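Local coordinates for amidohydrolase (Mycoplasma synoviae, PDB 3OVG), which hydrolyses phosphorylated furanose lactones such as D-xylono-1,4-lactone 5-phosphate with the help of two zinc ions per subunit, at residues A[212-218]-A[235-241]; A[23-28]-A[270-276]. All blocks are in the same frame, centred on the assembly; numbering follows the deposited sequence.

Contact 1 (A[212-218]-A[235-241]); sequences IQISHLN and VTLCFDG. With ZN (zinc ion), chain H.
His216 ND1 donates to Asp240 OD2 over 2.8 Å, an almost straight bond (161° at the hydrogen). The carboxylate oxygen lies near the plane of the imidazole at its edge, yet the two planes stand 86° apart, and OD2 is met on its syn side but tilted from the carboxylate plane. Asp240 CG sits between the backbone N and the carbonyl carbon (chi1 61°), turning the carboxylate back to His216. With ND1 so committed, NE2 binds a zinc ion at 2.4 Å, and the carboxylate bond should fix the ring's rotation and may strengthen its donation to the metal. Ser215 CB lies over one ring face. Asn218 OD1 accepts the backbone N of Asp240 at 3.0 Å, a bent bond from well above the amide plane, which may help place Asp240.

Behind this group the parallel strands are bonded, Thr236 N to Ile212 O, Ile214 N to Thr236 O and Cys238 N to Ile214 O, then weakly His216 N to Cys238 O (3.4 Å), where they begin to part. Water 1 joins them there, giving to Ile214 O and weakly to Cys238 O and accepting from Leu217 N at 2.7 Å. On the face of Ile214 and Leu237, Leu217 CG meets Leu237 CD2 at 4.1 Å, the side chains crossing at about a right angle, and Leu217 CB touches Phe239 CE1.

The pair belongs to a beta-alpha-beta unit of the TIM barrel: helix 223-233 connects the strands and covers Val235 and Leu237, while strands 185-190 and 269-271 flank them.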
loop_
_atom_site.group_PDB
_atom_site.type_symbol
_atom_site.label_atom_id
_atom_site.label_comp_id
_atom_site.label_asym_id
_atom_site.label_seq_id
_atom_site.Cartn_x
_atom_site.Cartn_y
_atom_site.Cartn_z
ATOM N N ILE A 212 10.449 11.454 37.457
ATOM C CA ILE A 212 10.059 10.630 36.321
ATOM C C ILE A 212 8.572 10.673 36.046
ATOM O O ILE A 212 7.756 10.300 36.900
ATOM C CB ILE A 212 10.434 9.135 36.545
ATOM C CG1 ILE A 212 11.931 8.974 36.861
ATOM C CG2 ILE A 212 9.909 8.232 35.364
ATOM C CD1 ILE A 212 12.360 7.504 36.995
ATOM N N GLN A 213 8.228 11.096 34.836
ATOM C CA GLN A 213 6.886 10.857 34.314
ATOM C C GLN A 213 6.877 9.805 33.204
ATOM O O GLN A 213 7.807 9.742 32.348
ATOM C CB GLN A 213 6.311 12.139 33.738
ATOM C CG GLN A 213 5.839 13.147 34.770
ATOM C CD GLN A 213 5.439 14.447 34.111
ATOM O OE1 GLN A 213 6.304 15.276 33.795
ATOM N NE2 GLN A 213 4.125 14.641 33.900
ATOM N N ILE A 214 5.825 8.986 33.208
ATOM C CA ILE A 214 5.630 8.030 32.139
ATOM C C ILE A 214 4.320 8.312 31.397
ATOM O O ILE A 214 3.244 8.275 31.993
ATOM C CB ILE A 214 5.672 6.575 32.635
ATOM C CG1 ILE A 214 7.010 6.282 33.325
ATOM C CG2 ILE A 214 5.500 5.620 31.437
ATOM C CD1 ILE A 214 7.182 4.813 33.674
ATOM N N SER A 215 4.413 8.576 30.095
ATOM C CA SER A 215 3.243 9.007 29.311
ATOM C C SER A 215 2.526 7.836 28.628
ATOM O O SER A 215 3.125 6.769 28.425
ATOM C CB SER A 215 3.667 10.037 28.240
ATOM O OG SER A 215 3.422 11.366 28.673
ATOM N N HIS A 216 1.265 8.085 28.257
ATOM C CA HIS A 216 0.398 7.201 27.451
ATOM C C HIS A 216 -0.163 5.932 28.112
ATOM O O HIS A 216 -0.662 5.043 27.415
ATOM C CB HIS A 216 1.030 6.831 26.122
ATOM C CG HIS A 216 1.686 7.978 25.442
ATOM N ND1 HIS A 216 1.075 9.205 25.298
ATOM C CD2 HIS A 216 2.906 8.094 24.870
ATOM C CE1 HIS A 216 1.901 10.038 24.695
ATOM N NE2 HIS A 216 3.015 9.386 24.415
ATOM N N LEU A 217 -0.152 5.865 29.433
ATOM C CA LEU A 217 -0.698 4.683 30.060
ATOM C C LEU A 217 -2.198 4.620 29.759
ATOM O O LEU A 217 -2.799 3.560 29.857
ATOM C CB LEU A 217 -0.465 4.691 31.573
ATOM C CG LEU A 217 0.867 4.097 32.052
ATOM C CD1 LEU A 217 0.885 2.577 31.788
ATOM C CD2 LEU A 217 2.049 4.800 31.423
ATOM N N ASN A 218 -2.796 5.759 29.409
ATOM C CA ASN A 218 -4.215 5.784 29.023
ATOM C C ASN A 218 -4.560 4.828 27.867
ATOM O O ASN A 218 -5.732 4.439 27.686
ATOM C CB ASN A 218 -4.629 7.217 28.678
ATOM C CG ASN A 218 -3.597 7.904 27.815
ATOM O OD1 ASN A 218 -2.538 8.312 28.308
ATOM N ND2 ASN A 218 -3.875 7.997 26.494
ATOM N N VAL A 235 6.892 6.384 40.499
ATOM C CA VAL A 235 6.935 7.324 39.379
ATOM C C VAL A 235 5.562 7.966 39.233
ATOM O O VAL A 235 4.643 7.661 39.992
ATOM C CB VAL A 235 7.387 6.670 38.048
ATOM C CG1 VAL A 235 8.822 6.123 38.170
ATOM C CG2 VAL A 235 6.405 5.586 37.603
ATOM N N THR A 236 5.439 8.889 38.287
ATOM C CA THR A 236 4.173 9.598 38.034
ATOM C C THR A 236 3.700 9.225 36.617
ATOM O O THR A 236 4.505 9.160 35.655
ATOM C CB THR A 236 4.374 11.131 38.199
ATOM O OG1 THR A 236 4.745 11.414 39.548
ATOM C CG2 THR A 236 3.130 11.959 37.801
ATOM N N LEU A 237 2.415 8.918 36.510
ATOM C CA LEU A 237 1.789 8.600 35.231
ATOM C C LEU A 237 1.247 9.891 34.628
ATOM O O LEU A 237 0.426 10.549 35.241
ATOM C CB LEU A 237 0.648 7.558 35.416
ATOM C CG LEU A 237 1.066 6.270 36.147
ATOM C CD1 LEU A 237 -0.048 5.213 36.257
ATOM C CD2 LEU A 237 2.352 5.674 35.510
ATOM N N CYS A 238 1.750 10.275 33.454
ATOM C CA CYS A 238 1.216 11.416 32.713
ATOM C C CYS A 238 0.183 10.921 31.718
ATOM O O CYS A 238 0.520 10.354 30.702
ATOM C CB CYS A 238 2.316 12.186 31.972
ATOM S SG CYS A 238 1.669 13.640 31.073
ATOM N N PHE A 239 -1.096 11.131 32.007
ATOM C CA PHE A 239 -2.124 10.682 31.089
ATOM C C PHE A 239 -2.410 11.690 30.011
ATOM O O PHE A 239 -2.601 12.873 30.304
ATOM C CB PHE A 239 -3.439 10.416 31.847
ATOM C CG PHE A 239 -3.373 9.241 32.740
ATOM C CD1 PHE A 239 -3.313 7.955 32.202
ATOM C CD2 PHE A 239 -3.364 9.396 34.121
ATOM C CE1 PHE A 239 -3.265 6.840 33.034
ATOM C CE2 PHE A 239 -3.305 8.282 34.953
ATOM C CZ PHE A 239 -3.251 7.007 34.404
ATOM N N ASP A 240 -2.523 11.226 28.770
ATOM C CA ASP A 240 -3.344 11.974 27.823
ATOM C C ASP A 240 -4.595 11.108 27.590
ATOM O O ASP A 240 -4.897 10.257 28.429
ATOM C CB ASP A 240 -2.566 12.264 26.553
ATOM C CG ASP A 240 -2.147 11.003 25.858
ATOM O OD1 ASP A 240 -2.753 10.701 24.814
ATOM O OD2 ASP A 240 -1.225 10.314 26.355
ATOM N N GLY A 241 -5.315 11.308 26.480
ATOM C CA GLY A 241 -6.516 10.516 26.192
ATOM C C GLY A 241 -7.848 11.251 26.018
ATOM O O GLY A 241 -8.756 10.782 25.314
HETATM ZN ZN ZN H . 4.385 10.108 22.597
HETATM O O HOH W 1 0.414 7.806 31.294
HETATM O O HOH W 2 0.976 12.201 27.974
HETATM O O HOH W 3 2.497 11.447 21.705
#

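Contact 2 (A[23-28]-A[270-276]); sequences TDCHDH and TLSLDAG. With ZN (zinc ion), chain G.
Asp274 OD1 and the NE2 atoms of His26 and His28 converge on one zinc ion, 2.2 Å from Asp274 OD1. Each ring runs alongside the carboxylate, pointing the same way; OD1 sits at the edge of the His28 ring, near its plane, but obliquely to that of His26. With CG anti to the backbone N in both His26 (chi1 -179°) and Asp274 (chi1 -175°), both groups reach the metal from adjoining segments. Ser215 holds ND1 of His26, Asp70 that of His28.

The tight part is where 26-28 meets 273-275. Asp274 N donates to His26 O at 2.9 Å, and Asp27 OD1 takes two backbone donors, Ala275 N at 2.8 Å from above the carboxylate plane and His28 N on its anti lone pair. The first ties the inverse gamma turn centred on Ala275 to Asp27; the second holds the carboxylate against its own backbone.

Strands 22-25 and 269-271 meet to close the family's TIM barrel, setting the His-X-His pair at the C-terminal end of the first strand against the aspartate that follows the last. Toward their N-terminal ends the segments are more loosely joined: Cys25 N bonds to Leu271 O (3.0 Å, 171°), but Thr23 O and Leu271 N are bridged by water 4, and Cys25 SG packs on Thr270 CB at 3.8 Å. On the metal side, waters 3 and 5 and the carboxylated Lys155 add to the three ligands from these segments.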
loop_
_atom_site.group_PDB
_atom_site.type_symbol
_atom_site.label_atom_id
_atom_site.label_comp_id
_atom_site.label_asym_id
_atom_site.label_seq_id
_atom_site.Cartn_x
_atom_site.Cartn_y
_atom_site.Cartn_z
ATOM N N THR A 23 -0.458 23.032 34.744
ATOM C CA THR A 23 0.504 22.588 33.750
ATOM C C THR A 23 0.006 21.393 32.953
ATOM O O THR A 23 -0.401 20.364 33.498
ATOM C CB THR A 23 1.869 22.200 34.399
ATOM O OG1 THR A 23 2.349 23.291 35.197
ATOM C CG2 THR A 23 2.908 21.833 33.324
ATOM N N ASP A 24 0.085 21.562 31.646
ATOM C CA ASP A 24 -0.189 20.530 30.682
ATOM C C ASP A 24 1.169 19.867 30.483
ATOM O O ASP A 24 2.074 20.496 29.927
ATOM C CB ASP A 24 -0.655 21.241 29.420
ATOM C CG ASP A 24 -0.718 20.352 28.208
ATOM O OD1 ASP A 24 -0.363 19.146 28.264
ATOM O OD2 ASP A 24 -1.161 20.902 27.178
ATOM N N CYS A 25 1.306 18.612 30.912
ATOM C CA CYS A 25 2.626 17.988 31.045
ATOM C C CYS A 25 3.170 17.303 29.794
ATOM O O CYS A 25 4.291 16.794 29.818
ATOM C CB CYS A 25 2.660 17.018 32.234
ATOM S SG CYS A 25 2.656 17.915 33.827
ATOM N N HIS A 26 2.409 17.318 28.703
ATOM C CA HIS A 26 2.857 16.698 27.466
ATOM C C HIS A 26 2.000 17.174 26.305
ATOM O O HIS A 26 0.852 16.790 26.180
ATOM C CB HIS A 26 2.833 15.169 27.606
ATOM C CG HIS A 26 3.304 14.428 26.395
ATOM N ND1 HIS A 26 3.944 13.204 26.475
ATOM C CD2 HIS A 26 3.222 14.729 25.076
ATOM C CE1 HIS A 26 4.213 12.778 25.253
ATOM N NE2 HIS A 26 3.784 13.683 24.387
ATOM N N ASP A 27 2.571 18.032 25.463
ATOM C CA ASP A 27 1.804 18.594 24.373
ATOM C C ASP A 27 2.704 19.132 23.277
ATOM O O ASP A 27 3.935 18.969 23.347
ATOM C CB ASP A 27 0.855 19.672 24.905
ATOM C CG ASP A 27 -0.528 19.554 24.299
ATOM O OD1 ASP A 27 -0.597 19.320 23.073
ATOM O OD2 ASP A 27 -1.534 19.670 25.033
ATOM N N HIS A 28 2.112 19.780 22.278
ATOM C CA HIS A 28 2.870 20.153 21.105
ATOM C C HIS A 28 2.287 21.394 20.516
ATOM O O HIS A 28 1.130 21.674 20.730
ATOM C CB HIS A 28 2.826 19.046 20.044
ATOM C CG HIS A 28 3.346 17.746 20.537
ATOM N ND1 HIS A 28 4.682 17.430 20.512
ATOM C CD2 HIS A 28 2.722 16.707 21.141
ATOM C CE1 HIS A 28 4.864 16.246 21.062
ATOM N NE2 HIS A 28 3.689 15.793 21.461
ATOM N N THR A 270 -0.351 13.106 36.437
ATOM C CA THR A 270 -0.479 14.401 35.798
ATOM C C THR A 270 -1.364 14.239 34.567
ATOM O O THR A 270 -1.740 13.110 34.199
ATOM C CB THR A 270 0.899 14.998 35.414
ATOM O OG1 THR A 270 1.596 14.050 34.621
ATOM C CG2 THR A 270 1.715 15.302 36.674
ATOM N N LEU A 271 -1.715 15.357 33.942
ATOM C CA LEU A 271 -2.611 15.354 32.782
ATOM C C LEU A 271 -1.946 16.099 31.616
ATOM O O LEU A 271 -0.984 16.833 31.810
ATOM C CB LEU A 271 -3.943 16.010 33.125
ATOM C CG LEU A 271 -5.033 15.148 33.787
ATOM C CD1 LEU A 271 -6.301 15.975 33.937
ATOM C CD2 LEU A 271 -5.294 13.922 32.908
ATOM N N SER A 272 -2.486 15.900 30.423
ATOM C CA SER A 272 -1.914 16.396 29.176
ATOM C C SER A 272 -2.954 16.168 28.087
ATOM O O SER A 272 -3.884 15.384 28.277
ATOM C CB SER A 272 -0.644 15.636 28.826
ATOM O OG SER A 272 -0.921 14.272 28.542
ATOM N N LEU A 273 -2.821 16.866 26.967
ATOM C CA LEU A 273 -3.659 16.597 25.804
ATOM C C LEU A 273 -2.850 15.807 24.730
ATOM O O LEU A 273 -3.417 15.061 23.912
ATOM C CB LEU A 273 -4.247 17.900 25.238
ATOM C CG LEU A 273 -5.546 18.359 25.912
ATOM C CD1 LEU A 273 -6.311 17.122 26.369
ATOM C CD2 LEU A 273 -5.311 19.266 27.080
ATOM N N ASP A 274 -1.522 15.933 24.767
ATOM C CA ASP A 274 -0.714 15.359 23.717
ATOM C C ASP A 274 -1.349 15.657 22.342
ATOM O O ASP A 274 -1.623 14.738 21.559
ATOM C CB ASP A 274 -0.554 13.837 23.916
ATOM C CG ASP A 274 0.395 13.229 22.881
ATOM O OD1 ASP A 274 1.263 13.971 22.425
ATOM O OD2 ASP A 274 0.267 12.049 22.512
ATOM N N ALA A 275 -1.588 16.940 22.056
ATOM C CA ALA A 275 -2.246 17.340 20.813
ATOM C C ALA A 275 -1.203 17.408 19.691
ATOM O O ALA A 275 -0.806 18.494 19.238
ATOM C CB ALA A 275 -2.957 18.690 21.008
ATOM N N GLY A 276 -0.758 16.236 19.247
ATOM C CA GLY A 276 0.384 16.152 18.350
ATOM C C GLY A 276 0.043 15.838 16.905
ATOM O O GLY A 276 0.919 15.438 16.138
HETATM ZN ZN ZN G . 3.413 13.591 22.028
HETATM O O HOH W 4 -0.958 17.955 34.972
HETATM O O HOH W 3 2.497 11.447 21.705
HETATM O O HOH W 5 3.120 13.315 19.555
#

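How the contacts relate
Contacts 1 and 2, with centres 10 Å apart, join through adjacent strands 236-239 and 269-271 and each serve one metal of a binuclear zinc site. Contact 1 supplies His216 to one zinc ion, beside His188; contact 2 supplies three ligands to the other. Water 3 lies 2.5 Å from the first zinc and 2.4 Å from the second, and the carboxylated Lys155 also binds both. Polar bridges lock the two contacts together: Gln213 NE2 lies 2.7 Å from Thr270 OG1 and Phe239 O 2.8 Å from Ser272 OG, both probable hydrogen bonds. Within contact 2, Ala275 lies beside Tyr280 of the substrate site, their side chains about 4 Å apart.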